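PDB 6MGD: capsular polysaccharide export system protein KpsC from Thermosulfurimonas dismutans, which probably transfers beta-Kdo from a CMP-activated donor, forming the 2,7 linkages of the glycolipid that carries the capsules of Gram-negative bacteria. Local coordinates for residues N117-R122 against L294-M299; I127-R132 against E313-L318; D231-A236 against F248-A253. All coordinates share one frame; numbering follows the deposited sequence.

Contacts 1 and 2 share helix 117-132, which meets the end of helix 286-296 with its first turns and the C-terminal helix 311-322 with its last; L130 also packs on L294, so the two areas run into each other. Contact 3 lies within the second, all-parallel sheet domain, between helices 230-233 and 246-253, and reaches the others through F248 on L294 and I252 on L130. The buried members are I119, L130, I315, I233 and A250; L296, F316 and A253 are exposed. All join mainly aliphatic side chains, but contact 1 adds an arginine and a water at its edge, contact 2 a phenylalanine ring, and contact 3 a glutamate carboxylate against an isoleucine methyl.

Contact 1 (N117-R122 against L294-M299); sequences NVILER and LLLYPM
R122 lays its guanidinium at an angle across L295, so that CD2 of L295 sits 3.6 Å above the guanidinium plane, offset toward its rim. R122 NH2 comes 3.4 Å from L295 CG. A bend at chi3 (43°) turns the arginine tip over the leucine. At the edge of the group, in its plane, a water takes a weak bond from R122 NH2 and donates to L295 O at 3.2 Å. R122 NE makes a salt bridge with E312 OE1. Next to the arginine, I119 and L295 run alongside each other in opposing senses, with I119 CG1 3.8 Å from L295 CD2. The rest of I119 runs on to L296: with CG1 anti to the backbone N (chi1 -166°), CD1 lands 3.7 Å from L296 CG. L295 thus touches an aliphatic and a cationic neighbour of the same helix. With a methionine in place of R122, E312 would probably lose its cationic mate and the water its donor on this helix. The result is an aliphatic seam joining helices 117-132 and 286-296, edged by a charge that E312 probably balances and a water links to the backbone.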
loop_
_atom_site.group_PDB
_atom_site.type_symbol
_atom_site.label_atom_id
_atom_site.label_comp_id
_atom_site.label_asym_id
_atom_site.label_seq_id
_atom_site.Cartn_x
_atom_site.Cartn_y
_atom_site.Cartn_z
ATOM N N ASN A 117 11.150 22.688 -1.683
ATOM C CA ASN A 117 12.457 22.117 -1.989
ATOM C C ASN A 117 12.982 21.244 -0.855
ATOM O O ASN A 117 13.753 20.311 -1.104
ATOM C CB ASN A 117 13.456 23.231 -2.296
ATOM C CG ASN A 117 13.589 24.220 -1.159
ATOM O OD1 ASN A 117 12.647 24.429 -0.393
ATOM N ND2 ASN A 117 14.758 24.837 -1.040
ATOM N N VAL A 118 12.580 21.521 0.388
ATOM C CA VAL A 118 13.138 20.797 1.528
ATOM C C VAL A 118 12.623 19.362 1.560
ATOM O O VAL A 118 13.392 18.416 1.769
ATOM C CB VAL A 118 12.827 21.540 2.838
ATOM C CG1 VAL A 118 13.248 20.705 4.039
ATOM C CG2 VAL A 118 13.528 22.891 2.855
ATOM N N ILE A 119 11.315 19.175 1.357
ATOM C CA ILE A 119 10.748 17.832 1.412
ATOM C C ILE A 119 11.208 16.981 0.233
ATOM O O ILE A 119 11.240 15.749 0.337
ATOM C CB ILE A 119 9.209 17.895 1.488
ATOM C CG1 ILE A 119 8.637 16.536 1.899
ATOM C CG2 ILE A 119 8.615 18.342 0.160
ATOM C CD1 ILE A 119 7.151 16.550 2.152
ATOM N N LEU A 120 11.577 17.605 -0.888
ATOM C CA LEU A 120 12.132 16.839 -1.998
ATOM C C LEU A 120 13.509 16.285 -1.660
ATOM O O LEU A 120 13.883 15.217 -2.159
ATOM C CB LEU A 120 12.199 17.703 -3.256
ATOM C CG LEU A 120 10.854 18.083 -3.874
ATOM C CD1 LEU A 120 11.056 18.944 -5.111
ATOM C CD2 LEU A 120 10.048 16.835 -4.204
ATOM N N GLU A 121 14.274 16.992 -0.823
ATOM C CA GLU A 121 15.565 16.473 -0.383
ATOM C C GLU A 121 15.387 15.204 0.441
ATOM O O GLU A 121 16.052 14.191 0.193
ATOM C CB GLU A 121 16.318 17.529 0.428
ATOM C CG GLU A 121 16.402 18.901 -0.218
ATOM C CD GLU A 121 17.088 18.882 -1.569
ATOM O OE1 GLU A 121 16.734 19.721 -2.425
ATOM O OE2 GLU A 121 17.979 18.031 -1.778
ATOM N N ARG A 122 14.492 15.245 1.432
ATOM C CA ARG A 122 14.250 14.072 2.265
ATOM C C ARG A 122 13.783 12.889 1.428
ATOM O O ARG A 122 14.222 11.754 1.647
ATOM C CB ARG A 122 13.217 14.396 3.341
ATOM C CG ARG A 122 13.612 15.508 4.291
ATOM C CD ARG A 122 12.427 15.873 5.160
ATOM N NE ARG A 122 11.729 14.676 5.625
ATOM C CZ ARG A 122 10.484 14.670 6.089
ATOM N NH1 ARG A 122 9.792 15.799 6.147
ATOM N NH2 ARG A 122 9.930 13.534 6.489
ATOM N N LEU A 294 5.221 8.300 1.452
ATOM C CA LEU A 294 6.035 7.861 2.579
ATOM C C LEU A 294 6.232 8.922 3.652
ATOM O O LEU A 294 6.311 8.577 4.836
ATOM C CB LEU A 294 7.412 7.396 2.092
ATOM C CG LEU A 294 7.454 6.035 1.401
ATOM C CD1 LEU A 294 8.872 5.678 0.994
ATOM C CD2 LEU A 294 6.873 4.973 2.315
ATOM N N LEU A 295 6.311 10.198 3.281
ATOM C CA LEU A 295 6.679 11.249 4.223
ATOM C C LEU A 295 5.480 11.957 4.849
ATOM O O LEU A 295 5.478 12.197 6.060
ATOM C CB LEU A 295 7.584 12.279 3.536
ATOM C CG LEU A 295 9.097 12.021 3.566
ATOM C CD1 LEU A 295 9.456 10.623 3.074
ATOM C CD2 LEU A 295 9.835 13.075 2.753
ATOM N N LEU A 296 4.460 12.296 4.060
ATOM C CA LEU A 296 3.313 13.050 4.556
ATOM C C LEU A 296 2.115 12.175 4.904
ATOM O O LEU A 296 1.445 12.425 5.910
ATOM C CB LEU A 296 2.884 14.096 3.522
ATOM C CG LEU A 296 3.843 15.256 3.258
ATOM C CD1 LEU A 296 3.399 16.044 2.038
ATOM C CD2 LEU A 296 3.926 16.159 4.475
ATOM N N TYR A 297 1.835 11.150 4.093
ATOM C CA TYR A 297 0.599 10.387 4.267
ATOM C C TYR A 297 0.582 9.565 5.551
ATOM O O TYR A 297 -0.388 9.685 6.319
ATOM C CB TYR A 297 0.359 9.518 3.027
ATOM C CG TYR A 297 -0.937 8.744 3.017
ATOM C CD1 TYR A 297 -2.162 9.393 3.141
ATOM C CD2 TYR A 297 -0.939 7.365 2.844
ATOM C CE1 TYR A 297 -3.352 8.685 3.115
ATOM C CE2 TYR A 297 -2.122 6.650 2.812
ATOM C CZ TYR A 297 -3.326 7.314 2.949
ATOM O OH TYR A 297 -4.504 6.604 2.922
ATOM N N PRO A 298 1.576 8.728 5.854
ATOM C CA PRO A 298 1.477 7.878 7.040
ATOM C C PRO A 298 2.081 8.528 8.277
ATOM O O PRO A 298 2.948 9.402 8.203
ATOM C CB PRO A 298 2.280 6.627 6.641
ATOM C CG PRO A 298 3.042 7.007 5.371
ATOM C CD PRO A 298 2.840 8.472 5.147
ATOM N N MET A 299 1.592 8.083 9.429
ATOM C CA MET A 299 2.168 8.464 10.708
ATOM C C MET A 299 3.329 7.538 11.055
ATOM O O MET A 299 3.439 6.421 10.543
ATOM C CB MET A 299 1.111 8.420 11.815
ATOM C CG MET A 299 -0.018 9.420 11.640
ATOM S SD MET A 299 -1.314 9.259 12.888
ATOM C CE MET A 299 -1.922 7.613 12.534
HETATM O O HOH W 1 8.200 11.971 7.728
#

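Contact 2 (I127-R132 against E313-L318); sequences IELLRR and EAIFEL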
loop_
_atom_site.group_PDB
_atom_site.type_symbol
_atom_site.label_atom_id
_atom_site.label_comp_id
_atom_site.label_asym_id
_atom_site.label_seq_id
_atom_site.Cartn_x
_atom_site.Cartn_y
_atom_site.Cartn_z
ATOM N N ILE A 127 14.802 7.505 -0.662
ATOM C CA ILE A 127 14.986 6.594 -1.789
ATOM C C ILE A 127 16.364 5.949 -1.725
ATOM O O ILE A 127 16.505 4.726 -1.850
ATOM C CB ILE A 127 14.767 7.336 -3.120
ATOM C CG1 ILE A 127 13.289 7.700 -3.289
ATOM C CG2 ILE A 127 15.250 6.497 -4.292
ATOM C CD1 ILE A 127 13.009 8.593 -4.478
ATOM N N GLU A 128 17.401 6.763 -1.511
ATOM C CA GLU A 128 18.753 6.228 -1.403
ATOM C C GLU A 128 18.885 5.299 -0.202
ATOM O O GLU A 128 19.547 4.257 -0.282
ATOM C CB GLU A 128 19.763 7.373 -1.315
ATOM C CG GLU A 128 20.845 7.322 -2.379
ATOM C CD GLU A 128 21.871 8.425 -2.220
ATOM O OE1 GLU A 128 21.575 9.582 -2.600
ATOM O OE2 GLU A 128 22.972 8.133 -1.705
ATOM N N LEU A 129 18.249 5.654 0.919
ATOM C CA LEU A 129 18.306 4.808 2.108
ATOM C C LEU A 129 17.683 3.441 1.850
ATOM O O LEU A 129 18.235 2.412 2.257
ATOM C CB LEU A 129 17.602 5.494 3.278
ATOM C CG LEU A 129 18.441 6.308 4.261
ATOM C CD1 LEU A 129 17.543 6.900 5.334
ATOM C CD2 LEU A 129 19.525 5.443 4.884
ATOM N N LEU A 130 16.528 3.412 1.177
ATOM C CA LEU A 130 15.829 2.151 0.951
ATOM C C LEU A 130 16.596 1.253 -0.011
ATOM O O LEU A 130 16.704 0.041 0.213
ATOM C CB LEU A 130 14.419 2.420 0.423
ATOM C CG LEU A 130 13.415 3.069 1.381
ATOM C CD1 LEU A 130 12.073 3.294 0.687
ATOM C CD2 LEU A 130 13.239 2.221 2.628
ATOM N N ARG A 131 17.140 1.830 -1.085
ATOM C CA ARG A 131 17.875 1.035 -2.061
ATOM C C ARG A 131 19.090 0.356 -1.440
ATOM O O ARG A 131 19.501 -0.718 -1.895
ATOM C CB ARG A 131 18.310 1.914 -3.234
ATOM C CG ARG A 131 17.171 2.440 -4.085
ATOM C CD ARG A 131 17.686 3.403 -5.143
ATOM N NE ARG A 131 16.625 3.841 -6.042
ATOM C CZ ARG A 131 16.785 4.742 -7.005
ATOM N NH1 ARG A 131 17.968 5.310 -7.194
ATOM N NH2 ARG A 131 15.760 5.079 -7.777
ATOM N N ARG A 132 19.671 0.959 -0.401
ATOM C CA ARG A 132 20.886 0.428 0.203
ATOM C C ARG A 132 20.620 -0.586 1.306
ATOM O O ARG A 132 21.403 -1.530 1.465
ATOM C CB ARG A 132 21.748 1.567 0.757
ATOM C CG ARG A 132 22.294 2.488 -0.313
ATOM C CD ARG A 132 23.514 3.228 0.189
ATOM N NE ARG A 132 24.047 4.146 -0.811
ATOM C CZ ARG A 132 25.266 4.673 -0.767
ATOM N NH1 ARG A 132 26.090 4.363 0.226
ATOM N NH2 ARG A 132 25.665 5.502 -1.720
ATOM N N GLU A 313 13.765 8.704 10.615
ATOM C CA GLU A 313 14.037 8.136 11.931
ATOM C C GLU A 313 13.387 6.767 12.091
ATOM O O GLU A 313 13.905 5.914 12.820
ATOM C CB GLU A 313 13.556 9.094 13.023
ATOM C CG GLU A 313 14.315 10.417 13.053
ATOM C CD GLU A 313 13.712 11.430 14.012
ATOM O OE1 GLU A 313 12.508 11.735 13.884
ATOM O OE2 GLU A 313 14.445 11.925 14.895
ATOM N N ALA A 314 12.258 6.539 11.415
ATOM C CA ALA A 314 11.637 5.219 11.437
ATOM C C ALA A 314 12.509 4.192 10.727
ATOM O O ALA A 314 12.639 3.052 11.189
ATOM C CB ALA A 314 10.249 5.279 10.797
ATOM N N ILE A 315 13.110 4.576 9.600
ATOM C CA ILE A 315 14.022 3.673 8.908
ATOM C C ILE A 315 15.260 3.417 9.757
ATOM O O ILE A 315 15.728 2.278 9.864
ATOM C CB ILE A 315 14.384 4.237 7.524
ATOM C CG1 ILE A 315 13.148 4.262 6.623
ATOM C CG2 ILE A 315 15.508 3.427 6.889
ATOM C CD1 ILE A 315 13.410 4.804 5.237
ATOM N N PHE A 316 15.798 4.467 10.388
ATOM C CA PHE A 316 16.958 4.300 11.257
ATOM C C PHE A 316 16.660 3.340 12.403
ATOM O O PHE A 316 17.524 2.550 12.800
ATOM C CB PHE A 316 17.408 5.654 11.805
ATOM C CG PHE A 316 17.933 6.593 10.757
ATOM C CD1 PHE A 316 18.567 6.107 9.625
ATOM C CD2 PHE A 316 17.794 7.964 10.905
ATOM C CE1 PHE A 316 19.052 6.972 8.660
ATOM C CE2 PHE A 316 18.277 8.833 9.944
ATOM C CZ PHE A 316 18.906 8.337 8.820
ATOM N N GLU A 317 15.441 3.395 12.946
ATOM C CA GLU A 317 15.085 2.497 14.040
ATOM C C GLU A 317 14.985 1.055 13.561
ATOM O O GLU A 317 15.463 0.137 14.236
ATOM C CB GLU A 317 13.774 2.945 14.684
ATOM C CG GLU A 317 13.956 3.541 16.066
ATOM C CD GLU A 317 12.658 4.029 16.675
ATOM O OE1 GLU A 317 11.695 3.237 16.760
ATOM O OE2 GLU A 317 12.604 5.214 17.065
ATOM N N LEU A 318 14.365 0.836 12.399
ATOM C CA LEU A 318 14.278 -0.513 11.847
ATOM C C LEU A 318 15.646 -1.012 11.411
ATOM O O LEU A 318 15.953 -2.203 11.536
ATOM C CB LEU A 318 13.301 -0.533 10.670
ATOM C CG LEU A 318 11.867 -0.991 10.931
ATOM C CD1 LEU A 318 11.433 -0.674 12.347
ATOM C CD2 LEU A 318 10.930 -0.338 9.932
#
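The amide N of E317 donates to E313 O at 3.0 Å, a helical bond in the segment that presents I315 and F316 to L129 and L130. The two segments form a nearly parallel helix pair: their axes approach to 11.2 Å and their N-to-C directions differ by 18°. In a fold of the GT-B clan, such a pairing is consistent with the C-terminal helix packing against the region that joins the two domains; here helix 311-322 follows strand 298-300, the edge strand of the first sheet, and helix 117-132 precedes strand 155-159 of the second.

Two side-chain crossings, each at about a right angle, carry the contact. On the more buried side, L130 and I315 meet through their outermost methyls. I315 has CG1 anti to the carbonyl carbon (chi1 -66°), and its CD1 extends toward the leucine while CG2 branches toward L129; that second touch is looser, with L129 CD1 4.3 Å from I315 CG2. L130 also packs on L294 of helix 286-296 and on L79, which continues the apolar layer beyond the pair.

On the exposed side, L129 reaches the ring of F316 with both methyls. CD1 approaches obliquely, 3.7 Å from F316 CE1 and 4.0 Å from F316 CZ, and CD2 lies 4.1 Å from the same CE1. F316 is itself exposed, so this crossing lies at the outer border of the seam. Polar groups lie to the flanks: E317 OE2 bonds S302 OG and OE1 bonds L303 N, tying this helix to the preceding loop, while E128 pairs with R125. The inner crossing comes down to one methyl pair, L130 CD2 and I315 CD1, 3.7 Å apart.

Contact 3 (D231-A236 against F248-A253); sequences DIISYA and FEALIA
I233 supplies the apolar part of this contact from one side, set against the A250 and A253 face of the opposite helix. Its CG2 lies 4.2 Å from A250 CB and 4.4 Å from A253 CB, so a single branch methyl addresses two alanines one turn apart. With CG1 beside the backbone N (chi1 -53°), CG2 falls anti to that N and faces the alanines, while CG1 carries the other arm to a different neighbour. The small alanine side chains let the backbones come close, the I233 and A250 CA atoms being 6.7 Å apart.

The second kind of contact is polar against apolar. E249 passes I233 at a slant, its chain extended beyond CG, and brings OE1 to 3.6 Å from I233 CD1; this is van der Waals contact, with the isoleucine methyl against one carboxylate oxygen.

Backbone bonds shape each partner on its own. A236 N donates to I233 O at 2.9 Å, closing a type I turn from I233 to A236 at the end of the short, weakly bonded helix, and A253 N donates to E249 O at 3.0 Å. Around the contact, I232 and A236 pack on V157 of strand 155-159, and the F248 ring meets F264 edge-to-face.

Segment 231-236 precedes strand 238-241, which with helix 246-253 and parallel strand 257-259 makes a beta-alpha-beta unit of the Rossmann-like second domain, the domain that usually holds the nucleotide-sugar donor in GT-B glycosyltransferases.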
loop_
_atom_site.group_PDB
_atom_site.type_symbol
_atom_site.label_atom_id
_atom_site.label_comp_id
_atom_site.label_asym_id
_atom_site.label_seq_id
_atom_site.Cartn_x
_atom_site.Cartn_y
_atom_site.Cartn_z
ATOM N N ASP A 231 15.387 -9.198 -3.622
ATOM C CA ASP A 231 16.507 -9.628 -4.450
ATOM C C ASP A 231 16.086 -10.648 -5.502
ATOM O O ASP A 231 16.908 -11.449 -5.962
ATOM C CB ASP A 231 17.647 -10.170 -3.591
ATOM C CG ASP A 231 18.398 -9.068 -2.865
ATOM O OD1 ASP A 231 18.258 -8.961 -1.629
ATOM O OD2 ASP A 231 19.111 -8.292 -3.541
ATOM N N ILE A 232 14.801 -10.657 -5.858
ATOM C CA ILE A 232 14.374 -11.095 -7.182
ATOM C C ILE A 232 14.130 -9.886 -8.085
ATOM O O ILE A 232 14.177 -10.027 -9.316
ATOM C CB ILE A 232 13.111 -11.985 -7.113
ATOM C CG1 ILE A 232 13.326 -13.193 -6.204
ATOM C CG2 ILE A 232 12.735 -12.516 -8.486
ATOM C CD1 ILE A 232 12.064 -14.023 -6.004
ATOM N N ILE A 233 13.905 -8.701 -7.508
ATOM C CA ILE A 233 13.677 -7.489 -8.296
ATOM C C ILE A 233 14.917 -7.133 -9.111
ATOM O O ILE A 233 14.827 -6.794 -10.297
ATOM C CB ILE A 233 13.265 -6.327 -7.373
ATOM C CG1 ILE A 233 12.074 -6.732 -6.502
ATOM C CG2 ILE A 233 12.955 -5.066 -8.179
ATOM C CD1 ILE A 233 11.592 -5.642 -5.563
ATOM N N SER A 234 16.095 -7.202 -8.479
ATOM C CA SER A 234 17.329 -6.759 -9.123
ATOM C C SER A 234 17.660 -7.583 -10.361
ATOM O O SER A 234 18.311 -7.080 -11.284
ATOM C CB SER A 234 18.484 -6.820 -8.123
ATOM O OG SER A 234 18.667 -8.140 -7.641
ATOM N N TYR A 235 17.228 -8.842 -10.401
ATOM C CA TYR A 235 17.455 -9.698 -11.558
ATOM C C TYR A 235 16.409 -9.511 -12.650
ATOM O O TYR A 235 16.554 -10.097 -13.728
ATOM C CB TYR A 235 17.487 -11.168 -11.128
ATOM C CG TYR A 235 18.588 -11.500 -10.145
ATOM C CD1 TYR A 235 18.434 -12.525 -9.218
ATOM C CD2 TYR A 235 19.784 -10.792 -10.146
ATOM C CE1 TYR A 235 19.437 -12.830 -8.317
ATOM C CE2 TYR A 235 20.793 -11.091 -9.250
ATOM C CZ TYR A 235 20.615 -12.110 -8.339
ATOM O OH TYR A 235 21.618 -12.411 -7.445
ATOM N N ALA A 236 15.374 -8.712 -12.409
ATOM C CA ALA A 236 14.285 -8.537 -13.357
ATOM C C ALA A 236 14.503 -7.301 -14.221
ATOM O O ALA A 236 15.063 -6.295 -13.775
ATOM C CB ALA A 236 12.942 -8.426 -12.632
ATOM N N PHE A 248 5.435 -0.762 -5.745
ATOM C CA PHE A 248 5.962 0.495 -5.226
ATOM C C PHE A 248 7.413 0.346 -4.788
ATOM O O PHE A 248 8.201 1.292 -4.913
ATOM C CB PHE A 248 5.098 0.990 -4.065
ATOM C CG PHE A 248 5.582 2.273 -3.444
ATOM C CD1 PHE A 248 5.804 3.397 -4.224
ATOM C CD2 PHE A 248 5.796 2.360 -2.078
ATOM C CE1 PHE A 248 6.242 4.579 -3.653
ATOM C CE2 PHE A 248 6.229 3.541 -1.501
ATOM C CZ PHE A 248 6.453 4.651 -2.290
ATOM N N GLU A 249 7.782 -0.831 -4.276
ATOM C CA GLU A 249 9.175 -1.088 -3.936
ATOM C C GLU A 249 10.040 -1.155 -5.187
ATOM O O GLU A 249 11.189 -0.697 -5.179
ATOM C CB GLU A 249 9.286 -2.386 -3.134
ATOM C CG GLU A 249 10.708 -2.797 -2.802
ATOM C CD GLU A 249 10.769 -4.034 -1.925
ATOM O OE1 GLU A 249 10.162 -5.061 -2.293
ATOM O OE2 GLU A 249 11.419 -3.975 -0.861
ATOM N N ALA A 250 9.503 -1.718 -6.272
ATOM C CA ALA A 250 10.259 -1.783 -7.519
ATOM C C ALA A 250 10.520 -0.390 -8.076
ATOM O O ALA A 250 11.587 -0.133 -8.646
ATOM C CB ALA A 250 9.513 -2.642 -8.541
ATOM N N LEU A 251 9.550 0.519 -7.928
ATOM C CA LEU A 251 9.749 1.899 -8.362
ATOM C C LEU A 251 10.900 2.551 -7.611
ATOM O O LEU A 251 11.732 3.239 -8.212
ATOM C CB LEU A 251 8.463 2.701 -8.167
ATOM C CG LEU A 251 7.436 2.640 -9.295
ATOM C CD1 LEU A 251 6.163 3.358 -8.885
ATOM C CD2 LEU A 251 8.017 3.251 -10.562
ATOM N N ILE A 252 10.957 2.351 -6.291
ATOM C CA ILE A 252 12.063 2.876 -5.498
ATOM C C ILE A 252 13.381 2.272 -5.963
ATOM O O ILE A 252 14.409 2.957 -6.021
ATOM C CB ILE A 252 11.807 2.616 -4.002
ATOM C CG1 ILE A 252 10.476 3.246 -3.586
ATOM C CG2 ILE A 252 12.944 3.164 -3.158
ATOM C CD1 ILE A 252 9.946 2.765 -2.253
ATOM N N ALA A 253 13.370 0.986 -6.320
ATOM C CA ALA A 253 14.575 0.349 -6.833
ATOM C C ALA A 253 14.936 0.832 -8.232
ATOM O O ALA A 253 16.063 0.598 -8.682
ATOM C CB ALA A 253 14.411 -1.172 -6.830
#